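Local structure of C-domain type II peptide synthetase (Streptomyces globisporus, 4ZNM) at residues Ala324-Val329 with Glu450-Arg455; Ala275-Leu280 with Thr318-Cys323; Ser369-Val374 with Ala443-Val448; Glu259-Arg262 with Ser267-Met270; Leu426-Asn429 with Lys434-Thr437. The protein belongs to the condensation-domain family of type II peptide synthetases and has the alpha/beta fold of the CoA-dependent acyltransferase clan. One frame throughout, in Å; residues are numbered along the deposited sequence.

Contacts 1, 2 and 3 are buried, whereas contacts 4 and 5 are partly buried. Helix 435-454 runs through three of them: its first turn serves contact 5, its middle contact 3 and its last turn contact 1. Helix 268-284 begins at contact 4 and supplies one side of contact 2. Contacts 3 and 5 both join helix 435-454 to the five-stranded sheet, with centres 13 Å apart, but the first is a meeting of rings and the second a phenol-carboxylate hydrogen bond. Contact 1 sets a methyl on a ring and adds a water between backbones, contact 2 bridges side chains through a water, and contact 4 fits a serine against the start of a helix.

Contact 1. Residues Ala324-Val329 with Glu450-Arg455; sequences ASFREV and ENAVAR
Ala-452, near the end of helix 435-454, lays its methyl on the ring of Phe-326, the first residue of helix 326-335. Its CB stands 3.4 Å from the centroid of the Phe-326 ring and only 8° off the ring normal, a CH-pi contact set squarely over the face. The closest ring atom, Phe-326 CD1, lies 3.5 Å from Ala-452 CB, little nearer than the others. The ring gets there because CG of Phe-326 is anti to the backbone N (chi1 177°), which turns the ring toward helix 435-454. Val-453 follows with a looser, oblique touch, its CG1 4.4 Å from Phe-326 CE2; this valine also packs on Leu-253 and Thr-271, while the phenylalanine reaches Thr-271 and Ala-274 of helix 268-284. At Arg-455, where the chain leaves helical geometry, the backbone takes over. A water accepts from Phe-326 N at 3.0 Å and donates to Arg-455 O at 2.9 Å. At the start of helix 326-335, Ser-325 OG accepts from Glu-328 N at 3.1 Å, capping that helix. The start of one helix and the end of the other are thus bridged by a water between Phe-326 N and Arg-455 O, while the hold between the side chains is entirely apolar, a small methyl allowing the two backbones to come close over a flat ring.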
# COMPACT_ATOMS: atom_id res chain seq x y z
N ALA A 324 -10.89 -12.42 27.51
CA ALA A 324 -11.30 -13.79 27.77
C ALA A 324 -11.45 -14.58 26.48
O ALA A 324 -11.57 -15.79 26.49
CB ALA A 324 -12.61 -13.80 28.56
N SER A 325 -11.44 -13.90 25.34
CA SER A 325 -11.69 -14.59 24.09
C SER A 325 -11.16 -13.79 22.93
O SER A 325 -10.92 -12.60 23.05
CB SER A 325 -13.19 -14.80 23.90
OG SER A 325 -13.81 -13.53 23.77
N PHE A 326 -11.02 -14.44 21.79
CA PHE A 326 -10.71 -13.71 20.59
C PHE A 326 -11.78 -12.65 20.33
O PHE A 326 -11.49 -11.53 19.94
CB PHE A 326 -10.60 -14.66 19.41
CG PHE A 326 -10.34 -13.96 18.12
CD1 PHE A 326 -9.12 -13.38 17.88
CD2 PHE A 326 -11.31 -13.87 17.16
CE1 PHE A 326 -8.86 -12.73 16.72
CE2 PHE A 326 -11.05 -13.21 15.97
CZ PHE A 326 -9.82 -12.64 15.77
N ARG A 327 -13.05 -13.01 20.56
CA ARG A 327 -14.12 -12.06 20.28
C ARG A 327 -13.90 -10.75 21.02
O ARG A 327 -14.14 -9.67 20.47
CB ARG A 327 -15.49 -12.64 20.64
CG ARG A 327 -16.65 -11.71 20.28
CD ARG A 327 -17.98 -12.29 20.64
NE ARG A 327 -18.19 -13.60 20.01
CZ ARG A 327 -18.51 -13.76 18.73
NH1 ARG A 327 -18.66 -12.72 17.93
NH2 ARG A 327 -18.68 -14.99 18.26
N GLU A 328 -13.43 -10.83 22.25
CA GLU A 328 -13.17 -9.61 23.02
C GLU A 328 -11.98 -8.83 22.43
O GLU A 328 -11.98 -7.60 22.45
CB GLU A 328 -12.92 -9.95 24.50
CG GLU A 328 -14.18 -10.29 25.23
CD GLU A 328 -13.97 -10.68 26.70
OE1 GLU A 328 -12.91 -10.38 27.29
OE2 GLU A 328 -14.90 -11.31 27.26
N VAL A 329 -10.97 -9.52 21.90
CA VAL A 329 -9.87 -8.80 21.23
C VAL A 329 -10.43 -7.98 20.05
O VAL A 329 -10.07 -6.80 19.87
CB VAL A 329 -8.76 -9.75 20.74
CG1 VAL A 329 -7.66 -8.96 20.05
CG2 VAL A 329 -8.12 -10.50 21.91
N GLU A 450 -6.88 -18.77 11.69
CA GLU A 450 -7.81 -19.89 11.50
C GLU A 450 -8.44 -20.33 12.81
O GLU A 450 -9.66 -20.57 12.90
CB GLU A 450 -7.10 -21.07 10.87
CG GLU A 450 -8.02 -22.22 10.51
CD GLU A 450 -7.29 -23.31 9.74
OE1 GLU A 450 -6.49 -22.97 8.84
OE2 GLU A 450 -7.51 -24.51 10.04
N ASN A 451 -7.61 -20.45 13.83
CA ASN A 451 -8.06 -20.93 15.12
C ASN A 451 -8.93 -19.90 15.83
O ASN A 451 -9.88 -20.25 16.52
CB ASN A 451 -6.86 -21.30 15.97
CG ASN A 451 -6.27 -22.62 15.55
OD1 ASN A 451 -7.01 -23.56 15.25
ND2 ASN A 451 -4.95 -22.71 15.53
N ALA A 452 -8.64 -18.64 15.61
CA ALA A 452 -9.41 -17.57 16.23
C ALA A 452 -10.86 -17.55 15.75
O ALA A 452 -11.77 -17.45 16.57
CB ALA A 452 -8.75 -16.23 15.97
N VAL A 453 -11.09 -17.63 14.43
CA VAL A 453 -12.45 -17.50 13.90
C VAL A 453 -13.19 -18.82 14.02
O VAL A 453 -14.41 -18.84 14.07
CB VAL A 453 -12.46 -17.00 12.44
CG1 VAL A 453 -11.95 -15.59 12.36
CG2 VAL A 453 -11.67 -17.93 11.58
N ALA A 454 -12.46 -19.93 14.09
CA ALA A 454 -13.09 -21.23 14.38
C ALA A 454 -13.60 -21.31 15.82
O ALA A 454 -14.67 -21.86 16.05
CB ALA A 454 -12.11 -22.36 14.10
N ARG A 455 -12.86 -20.77 16.78
CA ARG A 455 -13.30 -20.82 18.18
C ARG A 455 -13.18 -19.47 18.86
O ARG A 455 -12.42 -19.31 19.81
CB ARG A 455 -12.51 -21.88 18.94
CG ARG A 455 -12.89 -23.32 18.59
CD ARG A 455 -11.80 -24.33 18.97
NE ARG A 455 -10.53 -24.06 18.29
CZ ARG A 455 -10.24 -24.44 17.05
NH1 ARG A 455 -11.12 -25.12 16.31
NH2 ARG A 455 -9.06 -24.14 16.52
O HOH W 1 -10.86 -17.37 21.39

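Contact 2. Residues Ala275-Leu280 with Thr318-Cys323; sequences AYQVLL and TDLSGC
Gln-277 leaves its helix with CG beside the backbone N (chi1 -65°) and then runs out extended (chi2 -172°), while Thr-318 keeps OG1 beside its own backbone N (chi1 -51°). The Gln-277 and Thr-318 side chains cross at about a right angle, and CB and OG1 of the threonine both meet the amide oxygen. Gln-277 OE1 comes within 3.3 Å of Thr-318 CB. A water is hydrogen-bonded to both polar ends, donating to Gln-277 OE1 at 2.6 Å and lying 2.9 Å from Thr-318 OG1. The threonine hydroxyl is also hydrogen-bonded to Thr-336 OG1, which ties the end of strand 312-319 to the residues following helix 326-335. Leu-320 lays its methyls beside the oxygens of Gln-277: Leu-320 CD1 is 3.9 Å from Gln-277 OE1, and Leu-320 CD2 lies 4.1 Å from the backbone O of Gln-277. At the end of the strand the chain is held by its own bonds. Asp-319 OD1 takes Ser-321 N at 3.0 Å in an Asx turn and also Ser-321 OG, both from the same face of the carboxylate. A type II turn follows from Leu-320 to Cys-323, with Gly-322 at the positive phi such a turn requires, and Cys-323 N closes on Leu-320 O at 3.3 Å. The contact thus lies between helix 268-284 and the two-stranded antiparallel ribbon 288-295/312-319, with Ile-289 of the partner strand touching both Gln-277 and Leu-320, and with Arg-332 of helix 326-335 reaching Thr-318 and Cys-323.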
# COMPACT_ATOMS: atom_id res chain seq x y z
N ALA A 275 -6.30 -10.63 14.97
CA ALA A 275 -5.51 -11.86 14.94
C ALA A 275 -4.01 -11.53 14.96
O ALA A 275 -3.20 -12.28 15.52
CB ALA A 275 -5.84 -12.69 13.72
N TYR A 276 -3.63 -10.43 14.32
CA TYR A 276 -2.20 -10.01 14.33
C TYR A 276 -1.77 -9.65 15.75
O TYR A 276 -0.66 -9.99 16.20
CB TYR A 276 -1.97 -8.83 13.39
CG TYR A 276 -0.52 -8.50 13.20
CD1 TYR A 276 0.37 -9.48 12.80
CD2 TYR A 276 -0.04 -7.22 13.41
CE1 TYR A 276 1.69 -9.21 12.62
CE2 TYR A 276 1.30 -6.93 13.21
CZ TYR A 276 2.15 -7.93 12.79
OH TYR A 276 3.48 -7.71 12.58
N GLN A 277 -2.66 -8.99 16.47
CA GLN A 277 -2.36 -8.62 17.85
C GLN A 277 -2.20 -9.86 18.70
O GLN A 277 -1.28 -9.93 19.55
CB GLN A 277 -3.46 -7.73 18.41
CG GLN A 277 -3.51 -6.41 17.70
CD GLN A 277 -4.44 -5.44 18.35
OE1 GLN A 277 -4.03 -4.65 19.20
NE2 GLN A 277 -5.69 -5.46 17.94
N VAL A 278 -3.07 -10.83 18.49
CA VAL A 278 -2.97 -12.10 19.20
C VAL A 278 -1.62 -12.73 18.89
O VAL A 278 -0.93 -13.23 19.78
CB VAL A 278 -4.14 -13.04 18.87
CG1 VAL A 278 -3.95 -14.41 19.50
CG2 VAL A 278 -5.43 -12.48 19.41
N LEU A 279 -1.23 -12.73 17.62
CA LEU A 279 0.05 -13.29 17.22
C LEU A 279 1.21 -12.58 17.92
O LEU A 279 2.10 -13.23 18.42
CB LEU A 279 0.25 -13.18 15.72
CG LEU A 279 1.61 -13.65 15.16
CD1 LEU A 279 1.77 -15.16 15.31
CD2 LEU A 279 1.74 -13.25 13.73
N LEU A 280 1.21 -11.25 17.93
CA LEU A 280 2.28 -10.51 18.59
C LEU A 280 2.31 -10.72 20.10
O LEU A 280 3.39 -10.75 20.71
CB LEU A 280 2.17 -9.03 18.29
CG LEU A 280 2.37 -8.64 16.82
CD1 LEU A 280 2.19 -7.16 16.63
CD2 LEU A 280 3.69 -9.08 16.28
N THR A 318 -4.05 -0.99 21.65
CA THR A 318 -5.09 -1.78 22.32
C THR A 318 -4.51 -2.54 23.49
O THR A 318 -3.40 -3.09 23.42
CB THR A 318 -5.73 -2.78 21.35
OG1 THR A 318 -6.13 -2.09 20.17
CG2 THR A 318 -6.96 -3.45 21.96
N ASP A 319 -5.29 -2.58 24.57
CA ASP A 319 -4.92 -3.29 25.78
C ASP A 319 -5.63 -4.62 25.81
O ASP A 319 -6.85 -4.65 25.92
CB ASP A 319 -5.28 -2.49 27.02
CG ASP A 319 -4.84 -3.18 28.31
OD1 ASP A 319 -4.13 -4.20 28.24
OD2 ASP A 319 -5.20 -2.67 29.39
N LEU A 320 -4.86 -5.69 25.69
CA LEU A 320 -5.39 -7.04 25.58
C LEU A 320 -5.47 -7.71 26.95
O LEU A 320 -5.86 -8.87 27.06
CB LEU A 320 -4.52 -7.90 24.67
CG LEU A 320 -4.84 -7.90 23.17
CD1 LEU A 320 -4.69 -6.52 22.55
CD2 LEU A 320 -3.94 -8.90 22.51
N SER A 321 -5.05 -7.00 28.00
CA SER A 321 -5.03 -7.61 29.31
C SER A 321 -6.45 -7.85 29.81
O SER A 321 -7.31 -6.96 29.77
CB SER A 321 -4.26 -6.76 30.31
OG SER A 321 -4.95 -5.56 30.61
N GLY A 322 -6.68 -9.07 30.30
CA GLY A 322 -7.97 -9.44 30.85
C GLY A 322 -8.96 -9.93 29.80
O GLY A 322 -10.09 -10.27 30.15
N CYS A 323 -8.56 -9.93 28.53
CA CYS A 323 -9.33 -10.55 27.45
C CYS A 323 -9.63 -12.03 27.69
O CYS A 323 -8.74 -12.81 27.99
CB CYS A 323 -8.59 -10.45 26.13
SG CYS A 323 -8.93 -8.94 25.27
O HOH W 2 -3.71 -2.18 18.54

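Contact 3. Residues Ser369-Val374 with Ala443-Val448; sequences SVFQAV and ADYLDV
Phe-371 meets Tyr-445 where the five-stranded mixed sheet of this alpha/beta fold is covered by helix 435-454. Along strand 366-373, Val-370 comes just before the contact, and its backbone bonds to Val-410 and Trp-412 hold the strand against the parallel strand 410-416. Phe-371 then turns toward the helix, CG anti to the backbone N (chi1 -166°), and comes from the opposite direction to the tyrosine, whose own CG is likewise anti to its backbone N (chi1 174°). The two side chains therefore point at each other across the space between strand and helix, where the nearest CA atoms, those of Phe-371 and Tyr-445, are 11.9 Å apart. The two rings meet obliquely, with centroids 5.7 Å apart and planes at 54°, an arrangement that is neither a stack nor a T. Only the far end of each ring is engaged: Phe-371 CZ is 3.9 Å from Tyr-445 CZ, and Phe-371 CE2 is 4.1 Å from Tyr-445 CE1. Around the pair, Tyr-276 stacks on Phe-371, and Trp-412 meets both rings, making an aromatic cluster between sheet and helices. The tyrosine hydroxyl is hydrogen-bonded to Met-272 O of helix 268-284. At the same time Tyr-445 OH sits at the edge of the phenylalanine ring, near its plane, 3.5 Å from Phe-371 CZ.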
# COMPACT_ATOMS: atom_id res chain seq x y z
N SER A 369 6.75 -2.99 12.64
CA SER A 369 5.89 -3.54 11.62
C SER A 369 4.61 -2.74 11.52
O SER A 369 4.15 -2.10 12.48
CB SER A 369 5.58 -5.01 11.92
OG SER A 369 4.59 -5.10 12.92
N VAL A 370 4.07 -2.76 10.32
CA VAL A 370 2.82 -2.12 9.98
C VAL A 370 1.85 -3.18 9.44
O VAL A 370 2.24 -4.06 8.68
CB VAL A 370 3.04 -1.03 8.90
CG1 VAL A 370 1.75 -0.34 8.56
CG2 VAL A 370 4.05 0.01 9.34
N PHE A 371 0.58 -3.05 9.78
CA PHE A 371 -0.43 -3.99 9.30
C PHE A 371 -1.54 -3.17 8.64
O PHE A 371 -2.25 -2.45 9.32
CB PHE A 371 -0.95 -4.82 10.46
CG PHE A 371 -1.76 -6.05 10.05
CD1 PHE A 371 -3.10 -5.94 9.74
CD2 PHE A 371 -1.17 -7.29 10.00
CE1 PHE A 371 -3.84 -7.07 9.36
CE2 PHE A 371 -1.89 -8.43 9.63
CZ PHE A 371 -3.23 -8.31 9.31
N GLN A 372 -1.64 -3.27 7.32
CA GLN A 372 -2.55 -2.40 6.57
C GLN A 372 -3.50 -3.14 5.67
O GLN A 372 -3.17 -4.16 5.11
CB GLN A 372 -1.78 -1.40 5.70
CG GLN A 372 -1.39 -1.81 4.31
CD GLN A 372 -0.90 -0.64 3.48
OE1 GLN A 372 0.25 -0.61 3.07
NE2 GLN A 372 -1.77 0.33 3.22
N ALA A 373 -4.67 -2.54 5.50
CA ALA A 373 -5.58 -2.92 4.44
C ALA A 373 -5.33 -1.99 3.27
O ALA A 373 -5.23 -0.80 3.42
CB ALA A 373 -7.05 -2.83 4.93
N VAL A 374 -5.22 -2.56 2.09
CA VAL A 374 -5.14 -1.79 0.87
C VAL A 374 -6.44 -1.03 0.68
O VAL A 374 -7.52 -1.60 0.75
CB VAL A 374 -4.87 -2.70 -0.34
CG1 VAL A 374 -4.87 -1.89 -1.62
CG2 VAL A 374 -3.55 -3.37 -0.20
N ALA A 443 3.27 -18.11 8.45
CA ALA A 443 2.55 -19.35 8.70
C ALA A 443 1.92 -19.35 10.09
O ALA A 443 0.83 -19.88 10.27
CB ALA A 443 3.46 -20.54 8.53
N ASP A 444 2.60 -18.74 11.07
CA ASP A 444 2.06 -18.58 12.42
C ASP A 444 0.81 -17.69 12.42
O ASP A 444 -0.16 -17.94 13.14
CB ASP A 444 3.10 -17.97 13.36
CG ASP A 444 4.26 -18.90 13.67
OD1 ASP A 444 4.19 -20.12 13.40
OD2 ASP A 444 5.28 -18.39 14.19
N TYR A 445 0.87 -16.63 11.63
CA TYR A 445 -0.29 -15.73 11.51
C TYR A 445 -1.50 -16.47 10.91
O TYR A 445 -2.61 -16.34 11.43
CB TYR A 445 0.02 -14.49 10.65
CG TYR A 445 -1.22 -13.64 10.41
CD1 TYR A 445 -1.72 -12.81 11.41
CD2 TYR A 445 -1.91 -13.70 9.23
CE1 TYR A 445 -2.87 -12.06 11.24
CE2 TYR A 445 -3.09 -12.95 9.04
CZ TYR A 445 -3.57 -12.14 10.05
OH TYR A 445 -4.72 -11.39 9.86
N LEU A 446 -1.31 -17.24 9.85
CA LEU A 446 -2.46 -17.88 9.21
C LEU A 446 -3.08 -18.92 10.14
O LEU A 446 -4.31 -19.12 10.15
CB LEU A 446 -2.06 -18.52 7.87
CG LEU A 446 -1.73 -17.47 6.81
CD1 LEU A 446 -1.15 -18.10 5.52
CD2 LEU A 446 -2.95 -16.62 6.48
N ASP A 447 -2.23 -19.55 10.95
CA ASP A 447 -2.71 -20.52 11.93
C ASP A 447 -3.47 -19.82 13.07
O ASP A 447 -4.54 -20.28 13.49
CB ASP A 447 -1.52 -21.34 12.50
CG ASP A 447 -1.97 -22.41 13.49
OD1 ASP A 447 -2.53 -23.43 13.02
OD2 ASP A 447 -1.75 -22.23 14.71
N VAL A 448 -2.95 -18.70 13.58
CA VAL A 448 -3.64 -17.95 14.63
C VAL A 448 -5.03 -17.54 14.13
O VAL A 448 -6.05 -17.75 14.81
CB VAL A 448 -2.83 -16.72 15.07
CG1 VAL A 448 -3.70 -15.70 15.80
CG2 VAL A 448 -1.69 -17.14 15.96

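Contact 4. Residues Glu259-Arg262 with Ser267-Met270; sequences EFSR and SPFM
Two successive helices, 251-264 and 268-284, are joined by a short connection, and the contact lies where Ser-261 of the first meets Ser-267 and Pro-268 at the start of the second. The backbones come close here, the CA atoms of Ser-261 and Pro-268 being 5.5 Å apart, and the small serine side chain points into the close approach. Ser-261 OG lies against the proline backbone, 3.4 Å from Pro-268 CA, while Ser-261 CB faces the peptide link, 3.9 Å from Pro-268 N. The pyrrolidine ring itself is touched more loosely, with Pro-268 CB 4.3 Å from Ser-261 OG. Ser-267 O is 3.6 Å from Ser-261 OG, but the two are not hydrogen-bonded. The hydroxyl has other partners. With OG beside its own backbone N (chi1 -68°), Ser-261 reaches back to Val-257 O one turn earlier in its helix, and it also bonds to Thr-271 OG1 in the second helix. Across the connection, Ser-267 is the N-cap residue: its OG accepts from the backbone N of Met-270, a selenomethionine, at 3.2 Å and 158°. Proline suits the position just after this cap, since it has no amide hydrogen to satisfy in a first helical turn. The side chains beyond lead elsewhere, Phe-260 and Met-270 both packing on helix 326-335. The chemistry is therefore one of close fit between the segments, with the buried serine hydroxyl satisfied by bonds to Val-257 O and Thr-271 OG1; the first ties it to its own helix, and of the two only the second links the helices.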
# COMPACT_ATOMS: atom_id res chain seq x y z
N GLU A 259 -17.93 -14.27 7.62
CA GLU A 259 -19.11 -14.63 8.41
C GLU A 259 -18.94 -14.21 9.88
O GLU A 259 -19.87 -13.68 10.49
CB GLU A 259 -19.37 -16.14 8.32
CG GLU A 259 -20.06 -16.56 7.02
CD GLU A 259 -19.90 -18.04 6.70
OE1 GLU A 259 -19.64 -18.84 7.63
OE2 GLU A 259 -20.03 -18.41 5.51
N PHE A 260 -17.75 -14.45 10.44
CA PHE A 260 -17.49 -14.06 11.81
C PHE A 260 -17.67 -12.55 11.96
O PHE A 260 -18.31 -12.07 12.88
CB PHE A 260 -16.08 -14.43 12.25
CG PHE A 260 -15.66 -13.75 13.52
CD1 PHE A 260 -16.05 -14.25 14.76
CD2 PHE A 260 -14.92 -12.59 13.48
CE1 PHE A 260 -15.68 -13.61 15.92
CE2 PHE A 260 -14.55 -11.95 14.63
CZ PHE A 260 -14.94 -12.45 15.86
N SER A 261 -17.07 -11.83 11.03
CA SER A 261 -17.02 -10.38 11.07
C SER A 261 -18.42 -9.79 10.94
O SER A 261 -18.82 -8.95 11.75
CB SER A 261 -16.12 -9.87 9.95
OG SER A 261 -14.76 -10.23 10.19
N ARG A 262 -19.14 -10.23 9.92
CA ARG A 262 -20.54 -9.86 9.73
C ARG A 262 -21.33 -10.00 11.02
O ARG A 262 -22.02 -9.07 11.46
CB ARG A 262 -21.18 -10.73 8.62
CG ARG A 262 -22.58 -10.27 8.16
CD ARG A 262 -23.48 -11.43 7.67
NE ARG A 262 -23.58 -12.53 8.63
CZ ARG A 262 -24.52 -12.64 9.58
NH1 ARG A 262 -25.49 -11.73 9.72
NH2 ARG A 262 -24.50 -13.69 10.39
N SER A 267 -15.51 -5.11 10.76
CA SER A 267 -15.03 -5.33 9.39
C SER A 267 -14.07 -6.54 9.34
O SER A 267 -13.44 -6.88 10.37
CB SER A 267 -14.34 -4.10 8.86
OG SER A 267 -13.12 -3.93 9.55
N PRO A 268 -13.93 -7.17 8.17
CA PRO A 268 -12.94 -8.25 8.05
C PRO A 268 -11.53 -7.78 8.36
O PRO A 268 -10.69 -8.55 8.81
CB PRO A 268 -13.06 -8.70 6.59
CG PRO A 268 -14.47 -8.31 6.19
CD PRO A 268 -14.77 -7.05 6.95
N PHE A 269 -11.25 -6.51 8.13
CA PHE A 269 -9.92 -6.02 8.46
C PHE A 269 -9.67 -5.99 9.96
O PHE A 269 -8.57 -6.30 10.41
CB PHE A 269 -9.66 -4.63 7.93
CG PHE A 269 -8.29 -4.15 8.24
CD1 PHE A 269 -7.20 -4.79 7.66
CD2 PHE A 269 -8.06 -3.14 9.15
CE1 PHE A 269 -5.93 -4.38 7.94
CE2 PHE A 269 -6.77 -2.73 9.44
CZ PHE A 269 -5.71 -3.35 8.84
N MSE A 270 -10.68 -5.57 10.73
CA MSE A 270 -10.55 -5.52 12.18
C MSE A 270 -10.27 -6.91 12.72
O MSE A 270 -9.47 -7.05 13.63
CB MSE A 270 -11.79 -4.98 12.85
CG MSE A 270 -12.00 -3.52 12.71
SE MSE A 270 -13.78 -3.01 13.33
CE MSE A 270 -13.57 -1.15 12.74

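Contact 5. Residues Leu426-Asn429 with Lys434-Thr437; sequences LGYN and KDET
Hydrogen bonding dominates: Tyr-428 OH donates to Asp-435 OD1 across a short 2.6 Å. The oxygen lies in the plane of the phenol ring, at its edge, but from the carboxylate's side the hydroxyl comes from above the plane, 36° out of it. Ring and carboxylate planes are turned 70° apart, the two side chains crossing at about a right angle. Tyrosine CG sits between the backbone N and the carbonyl carbon (chi1 51°), a crowded position that sends the ring from the strand toward the helix start. The phenol is gripped a second time by Gln-245 NE2, which also bonds to Asp-435 O, so that this glutamine braces both partners. Electrostatics probably help as well: Asp-435 is the first residue of its helix, where the amide end would favour a negative charge. Other contact is slight: Tyr-428 CE2 is 4.5 Å from Lys-434 O. The N-cap residue Lys-434 is secured by Asp-231, whose OD2 binds both Lys-434 N and Thr-437 OG1. Strand 422-429 lies between strands 410-416 and 242-249 in the five-stranded sheet, and a short loop leads from its end straight into helix 435-454, on which Tyr-428 also touches Met-438.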
# COMPACT_ATOMS: atom_id res chain seq x y z
N LEU A 426 3.60 -9.95 2.61
CA LEU A 426 4.44 -9.70 3.75
C LEU A 426 5.78 -9.28 3.21
O LEU A 426 6.46 -10.08 2.54
CB LEU A 426 4.58 -10.94 4.62
CG LEU A 426 5.54 -10.81 5.81
CD1 LEU A 426 5.23 -9.63 6.73
CD2 LEU A 426 5.50 -12.11 6.59
N GLY A 427 6.14 -8.02 3.45
CA GLY A 427 7.39 -7.48 2.95
C GLY A 427 8.34 -7.19 4.11
O GLY A 427 7.91 -6.79 5.20
N TYR A 428 9.63 -7.34 3.84
CA TYR A 428 10.62 -7.14 4.87
C TYR A 428 11.94 -6.80 4.19
O TYR A 428 12.15 -7.08 3.01
CB TYR A 428 10.76 -8.39 5.72
CG TYR A 428 10.97 -9.60 4.87
CD1 TYR A 428 9.89 -10.23 4.28
CD2 TYR A 428 12.24 -10.13 4.64
CE1 TYR A 428 10.06 -11.36 3.45
CE2 TYR A 428 12.42 -11.27 3.83
CZ TYR A 428 11.31 -11.89 3.25
OH TYR A 428 11.42 -13.01 2.42
N ASN A 429 12.83 -6.19 4.96
CA ASN A 429 14.14 -5.79 4.45
C ASN A 429 15.11 -6.96 4.60
O ASN A 429 15.32 -7.46 5.71
CB ASN A 429 14.69 -4.58 5.18
CG ASN A 429 13.78 -3.35 5.13
OD1 ASN A 429 13.72 -2.58 6.10
ND2 ASN A 429 13.13 -3.12 4.02
N LYS A 434 16.01 -12.79 7.50
CA LYS A 434 16.05 -13.96 6.64
C LYS A 434 14.67 -14.39 6.18
O LYS A 434 13.67 -14.23 6.91
CB LYS A 434 16.72 -15.11 7.38
CG LYS A 434 18.19 -14.90 7.63
CD LYS A 434 18.65 -15.73 8.81
CE LYS A 434 20.09 -16.21 8.64
NZ LYS A 434 20.79 -16.25 9.95
N ASP A 435 14.61 -14.99 4.99
CA ASP A 435 13.33 -15.40 4.38
C ASP A 435 12.56 -16.42 5.23
O ASP A 435 11.33 -16.37 5.31
CB ASP A 435 13.56 -15.99 3.00
CG ASP A 435 14.18 -14.99 2.03
OD1 ASP A 435 13.86 -13.79 2.12
OD2 ASP A 435 15.00 -15.42 1.18
N GLU A 436 13.31 -17.32 5.85
CA GLU A 436 12.76 -18.39 6.67
C GLU A 436 12.03 -17.85 7.91
O GLU A 436 10.97 -18.32 8.30
CB GLU A 436 13.88 -19.33 7.11
CG GLU A 436 14.53 -20.09 5.95
CD GLU A 436 15.45 -19.23 5.04
OE1 GLU A 436 15.87 -18.11 5.45
OE2 GLU A 436 15.75 -19.70 3.91
N THR A 437 12.62 -16.85 8.54
CA THR A 437 12.02 -16.20 9.69
C THR A 437 10.66 -15.63 9.31
O THR A 437 9.69 -15.78 10.05
CB THR A 437 12.90 -15.05 10.20
OG1 THR A 437 14.18 -15.58 10.51
CG2 THR A 437 12.30 -14.38 11.42